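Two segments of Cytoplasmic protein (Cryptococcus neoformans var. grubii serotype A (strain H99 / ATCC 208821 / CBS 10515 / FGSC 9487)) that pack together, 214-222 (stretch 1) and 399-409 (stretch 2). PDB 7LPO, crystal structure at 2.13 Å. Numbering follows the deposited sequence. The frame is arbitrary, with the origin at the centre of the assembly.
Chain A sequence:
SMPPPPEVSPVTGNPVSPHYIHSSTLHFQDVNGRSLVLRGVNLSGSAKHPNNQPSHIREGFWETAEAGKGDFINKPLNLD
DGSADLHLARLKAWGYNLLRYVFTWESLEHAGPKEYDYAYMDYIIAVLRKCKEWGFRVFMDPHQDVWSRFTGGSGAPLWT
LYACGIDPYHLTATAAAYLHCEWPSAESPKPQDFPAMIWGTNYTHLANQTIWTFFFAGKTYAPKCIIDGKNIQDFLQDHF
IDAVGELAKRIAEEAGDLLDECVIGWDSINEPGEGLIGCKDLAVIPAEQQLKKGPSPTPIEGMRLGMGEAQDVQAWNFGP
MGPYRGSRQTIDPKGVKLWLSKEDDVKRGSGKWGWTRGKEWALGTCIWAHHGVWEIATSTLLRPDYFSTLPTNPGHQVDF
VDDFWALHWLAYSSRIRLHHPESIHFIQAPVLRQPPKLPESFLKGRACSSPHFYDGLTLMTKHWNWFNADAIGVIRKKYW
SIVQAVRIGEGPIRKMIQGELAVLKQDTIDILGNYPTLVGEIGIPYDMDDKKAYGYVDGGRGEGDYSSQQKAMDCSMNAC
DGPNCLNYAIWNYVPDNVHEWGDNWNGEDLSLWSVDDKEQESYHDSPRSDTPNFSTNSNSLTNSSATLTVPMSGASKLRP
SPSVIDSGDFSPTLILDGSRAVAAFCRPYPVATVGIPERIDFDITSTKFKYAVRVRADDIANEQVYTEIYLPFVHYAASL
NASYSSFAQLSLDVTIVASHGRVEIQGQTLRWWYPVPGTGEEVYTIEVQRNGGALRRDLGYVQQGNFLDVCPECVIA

Stretch 1 214-222: FFFAGKTYA
Stretch 2 (399-409) DFVDDFWALHW

Two helical segments, 183 residues apart in sequence at their nearest contacting pair, cross with their axes 9.0 Å apart at closest approach and their N-to-C directions 114° apart. The first helix, which begins earlier in the chain, runs to 221 and is kinked where the N atoms of K219 and T220 lack bonds to the preceding turn; A222 then leaves helical phi/psi. The second starts at 400 and continues beyond 409, with a wider pi-type turn at 400-405 in which W405 N bonds to F400 O at 2.9 Å. D399 caps its start: OD1 accepts weak bonds from V401 N (2.9 Å) and D402 N (3.3 Å), while D399 N donates to D403 OD2 at 2.8 Å.

The register is set by F216 and F404, whose CA atoms lie 5.6 Å apart. Each is a knob in the other helix's hole, and both use the m rotamer (chi1 -77° and -63°, chi2 -61° and -64°). Their CB atoms are 4.1 Å apart.

F216 sits among F400, F404, W405 and H408. F400, a t rotamer (169°), starts sideways but brings its ring to the knob, its edge toward the F216 face, with planes at 83° and F400 CE1 3.5 Å from F216 CD2. H408 CB meets the edge of the F216 ring, 3.9 Å from F216 CE1; the edge of F216 in turn points toward the imidazole face in an offset edge-to-face pair. W405, also t, offers CD1 at 4.1 Å from F216 CE1, an oblique approach. A flat, broad phenyl suits this aromatic hollow because it can present both face and edge.

F404 fills the reciprocal hollow among F216, A217, T220 and Y221. The small methyl of A217 allows close approach: its CB lies over the F404 face, 3.7 Å from the ring centroid and 15° off the normal, a CH-pi contact. T220 (chi1 -61°, m) places OG1 at the ring's edge, 3.6 Å from F404 CE1, and Y221 (chi1 -60°, m) brings CE2 obliquely to 4.1 Å from F404 CZ.

The CA-to-CB bond of F215 (chi1 -171°, t) points sideways, but its ring reaches H408 (chi1 160°, t), with F215 CZ 4.1 Å from H408 CE1 and the planes oblique at 58°.

No direct hydrogen bond joins the helices. Instead, one water donates to both F216 O (2.8 Å) and F404 O (2.7 Å), bridging the backbones of the two knob residues. The contact buries 401 Å² in total, chiefly through interlocking aromatic shapes.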

# COMPACT_ATOMS: atom_id res chain seq x y z
N PHE A 214 -18.28 -9.21 8.01
CA PHE A 214 -19.29 -8.18 8.27
C PHE A 214 -19.20 -7.07 7.23
O PHE A 214 -20.19 -6.74 6.56
CB PHE A 214 -19.09 -7.60 9.69
CG PHE A 214 -19.54 -8.49 10.82
CD1 PHE A 214 -20.27 -9.64 10.60
CD2 PHE A 214 -19.26 -8.14 12.13
CE1 PHE A 214 -20.71 -10.43 11.67
CE2 PHE A 214 -19.68 -8.93 13.21
CZ PHE A 214 -20.41 -10.08 12.97
N PHE A 215 -18.01 -6.48 7.07
CA PHE A 215 -17.85 -5.29 6.24
C PHE A 215 -18.35 -5.51 4.81
O PHE A 215 -19.08 -4.68 4.26
CB PHE A 215 -16.37 -4.88 6.22
CG PHE A 215 -16.11 -3.55 5.57
CD1 PHE A 215 -16.31 -2.36 6.26
CD2 PHE A 215 -15.63 -3.48 4.26
CE1 PHE A 215 -16.06 -1.14 5.67
CE2 PHE A 215 -15.38 -2.25 3.67
CZ PHE A 215 -15.59 -1.08 4.39
N PHE A 216 -17.94 -6.61 4.18
CA PHE A 216 -18.20 -6.82 2.77
C PHE A 216 -19.43 -7.67 2.50
O PHE A 216 -19.96 -7.60 1.39
CB PHE A 216 -17.01 -7.51 2.09
CG PHE A 216 -15.86 -6.60 1.81
CD1 PHE A 216 -16.01 -5.51 0.99
CD2 PHE A 216 -14.63 -6.84 2.38
CE1 PHE A 216 -14.96 -4.67 0.74
CE2 PHE A 216 -13.57 -6.01 2.13
CZ PHE A 216 -13.73 -4.92 1.30
N ALA A 217 -19.88 -8.47 3.47
CA ALA A 217 -20.94 -9.43 3.17
C ALA A 217 -21.81 -9.77 4.38
O ALA A 217 -22.41 -10.85 4.40
CB ALA A 217 -20.31 -10.73 2.62
N GLY A 218 -21.90 -8.88 5.36
CA GLY A 218 -22.75 -9.14 6.52
C GLY A 218 -24.18 -9.48 6.15
O GLY A 218 -24.82 -10.31 6.80
N LYS A 219 -24.71 -8.86 5.09
CA LYS A 219 -26.10 -9.12 4.72
C LYS A 219 -26.31 -10.54 4.21
O LYS A 219 -27.44 -11.05 4.26
CB LYS A 219 -26.57 -8.11 3.67
CG LYS A 219 -26.78 -6.71 4.20
CD LYS A 219 -27.24 -5.75 3.11
CE LYS A 219 -26.06 -5.20 2.32
NZ LYS A 219 -26.41 -3.97 1.53
N THR A 220 -25.25 -11.19 3.74
CA THR A 220 -25.34 -12.55 3.23
C THR A 220 -25.07 -13.59 4.31
O THR A 220 -25.78 -14.59 4.39
CB THR A 220 -24.34 -12.73 2.08
OG1 THR A 220 -24.67 -11.82 1.02
CG2 THR A 220 -24.32 -14.17 1.55
N TYR A 221 -24.06 -13.36 5.15
CA TYR A 221 -23.59 -14.37 6.09
C TYR A 221 -23.92 -14.07 7.54
O TYR A 221 -23.86 -14.99 8.36
CB TYR A 221 -22.08 -14.55 5.95
CG TYR A 221 -21.69 -15.00 4.56
CD1 TYR A 221 -22.07 -16.25 4.08
CD2 TYR A 221 -20.98 -14.17 3.70
CE1 TYR A 221 -21.74 -16.65 2.80
CE2 TYR A 221 -20.66 -14.55 2.44
CZ TYR A 221 -21.04 -15.80 1.98
OH TYR A 221 -20.71 -16.19 0.69
N ALA A 222 -24.25 -12.83 7.89
CA ALA A 222 -24.67 -12.47 9.25
C ALA A 222 -25.95 -11.64 9.20
O ALA A 222 -25.98 -10.50 9.67
CB ALA A 222 -23.56 -11.72 9.98
N ASP A 399 -17.69 -15.32 -5.37
CA ASP A 399 -16.42 -14.73 -5.75
C ASP A 399 -16.28 -13.44 -4.95
O ASP A 399 -17.04 -12.49 -5.17
CB ASP A 399 -16.38 -14.45 -7.25
CG ASP A 399 -15.04 -13.92 -7.72
OD1 ASP A 399 -14.38 -13.18 -6.96
OD2 ASP A 399 -14.64 -14.24 -8.86
N PHE A 400 -15.31 -13.40 -4.04
CA PHE A 400 -15.18 -12.23 -3.17
C PHE A 400 -15.03 -10.95 -3.99
O PHE A 400 -15.68 -9.94 -3.70
CB PHE A 400 -13.98 -12.39 -2.24
CG PHE A 400 -13.61 -11.13 -1.51
CD1 PHE A 400 -14.43 -10.62 -0.54
CD2 PHE A 400 -12.45 -10.44 -1.82
CE1 PHE A 400 -14.10 -9.46 0.14
CE2 PHE A 400 -12.12 -9.28 -1.17
CZ PHE A 400 -12.96 -8.78 -0.18
N VAL A 401 -14.20 -10.99 -5.03
CA VAL A 401 -13.87 -9.76 -5.76
C VAL A 401 -15.05 -9.29 -6.59
O VAL A 401 -15.35 -8.09 -6.62
CB VAL A 401 -12.62 -9.97 -6.64
CG1 VAL A 401 -12.41 -8.77 -7.54
CG2 VAL A 401 -11.40 -10.20 -5.78
N ASP A 402 -15.74 -10.21 -7.27
CA ASP A 402 -16.82 -9.79 -8.16
C ASP A 402 -18.12 -9.52 -7.40
O ASP A 402 -18.89 -8.65 -7.80
CB ASP A 402 -17.10 -10.84 -9.24
CG ASP A 402 -15.86 -11.29 -9.97
OD1 ASP A 402 -14.89 -10.50 -10.09
OD2 ASP A 402 -15.86 -12.45 -10.45
N ASP A 403 -18.39 -10.27 -6.34
CA ASP A 403 -19.70 -10.21 -5.70
C ASP A 403 -19.76 -9.23 -4.54
O ASP A 403 -20.85 -8.74 -4.23
CB ASP A 403 -20.11 -11.59 -5.20
CG ASP A 403 -20.17 -12.61 -6.31
OD1 ASP A 403 -20.38 -12.21 -7.48
OD2 ASP A 403 -20.00 -13.82 -6.01
N PHE A 404 -18.64 -8.96 -3.87
CA PHE A 404 -18.69 -8.17 -2.65
C PHE A 404 -17.74 -6.98 -2.69
O PHE A 404 -18.13 -5.86 -2.35
CB PHE A 404 -18.38 -9.06 -1.45
CG PHE A 404 -19.39 -10.15 -1.23
CD1 PHE A 404 -20.69 -9.85 -0.93
CD2 PHE A 404 -19.03 -11.49 -1.34
CE1 PHE A 404 -21.63 -10.84 -0.73
CE2 PHE A 404 -19.97 -12.49 -1.15
CZ PHE A 404 -21.27 -12.16 -0.83
N TRP A 405 -16.49 -7.19 -3.12
CA TRP A 405 -15.58 -6.06 -3.21
C TRP A 405 -16.06 -5.05 -4.25
O TRP A 405 -16.09 -3.84 -4.00
CB TRP A 405 -14.16 -6.52 -3.55
CG TRP A 405 -13.26 -5.34 -3.66
CD1 TRP A 405 -12.64 -4.67 -2.64
CD2 TRP A 405 -12.92 -4.64 -4.86
NE1 TRP A 405 -11.92 -3.61 -3.13
CE2 TRP A 405 -12.09 -3.57 -4.49
CE3 TRP A 405 -13.25 -4.82 -6.20
CZ2 TRP A 405 -11.56 -2.69 -5.42
CZ3 TRP A 405 -12.71 -3.94 -7.13
CH2 TRP A 405 -11.88 -2.89 -6.73
N ALA A 406 -16.46 -5.54 -5.43
CA ALA A 406 -16.84 -4.62 -6.51
C ALA A 406 -18.05 -3.80 -6.11
O ALA A 406 -18.13 -2.61 -6.44
CB ALA A 406 -17.10 -5.41 -7.79
N LEU A 407 -19.00 -4.41 -5.40
CA LEU A 407 -20.18 -3.68 -4.96
C LEU A 407 -19.81 -2.56 -4.00
O LEU A 407 -20.32 -1.44 -4.11
CB LEU A 407 -21.16 -4.65 -4.30
CG LEU A 407 -22.52 -4.10 -3.88
CD1 LEU A 407 -23.22 -3.35 -4.99
CD2 LEU A 407 -23.38 -5.27 -3.39
N HIS A 408 -18.90 -2.82 -3.06
CA HIS A 408 -18.40 -1.75 -2.21
C HIS A 408 -17.74 -0.66 -3.05
O HIS A 408 -17.87 0.53 -2.76
CB HIS A 408 -17.41 -2.29 -1.17
CG HIS A 408 -16.51 -1.24 -0.59
ND1 HIS A 408 -16.95 -0.32 0.33
CD2 HIS A 408 -15.22 -0.94 -0.85
CE1 HIS A 408 -15.96 0.51 0.63
NE2 HIS A 408 -14.89 0.14 -0.06
N TRP A 409 -17.02 -1.06 -4.10
CA TRP A 409 -16.27 -0.09 -4.89
C TRP A 409 -17.19 0.84 -5.66
O TRP A 409 -16.86 2.01 -5.85
CB TRP A 409 -15.32 -0.79 -5.85
CG TRP A 409 -14.59 0.20 -6.71
CD1 TRP A 409 -13.42 0.84 -6.40
CD2 TRP A 409 -15.00 0.71 -7.98
NE1 TRP A 409 -13.07 1.69 -7.41
CE2 TRP A 409 -14.02 1.64 -8.39
CE3 TRP A 409 -16.09 0.47 -8.81
CZ2 TRP A 409 -14.11 2.32 -9.60
CZ3 TRP A 409 -16.18 1.16 -10.01
CH2 TRP A 409 -15.20 2.07 -10.39
O HOH W 1 -19.86 -5.43 -0.31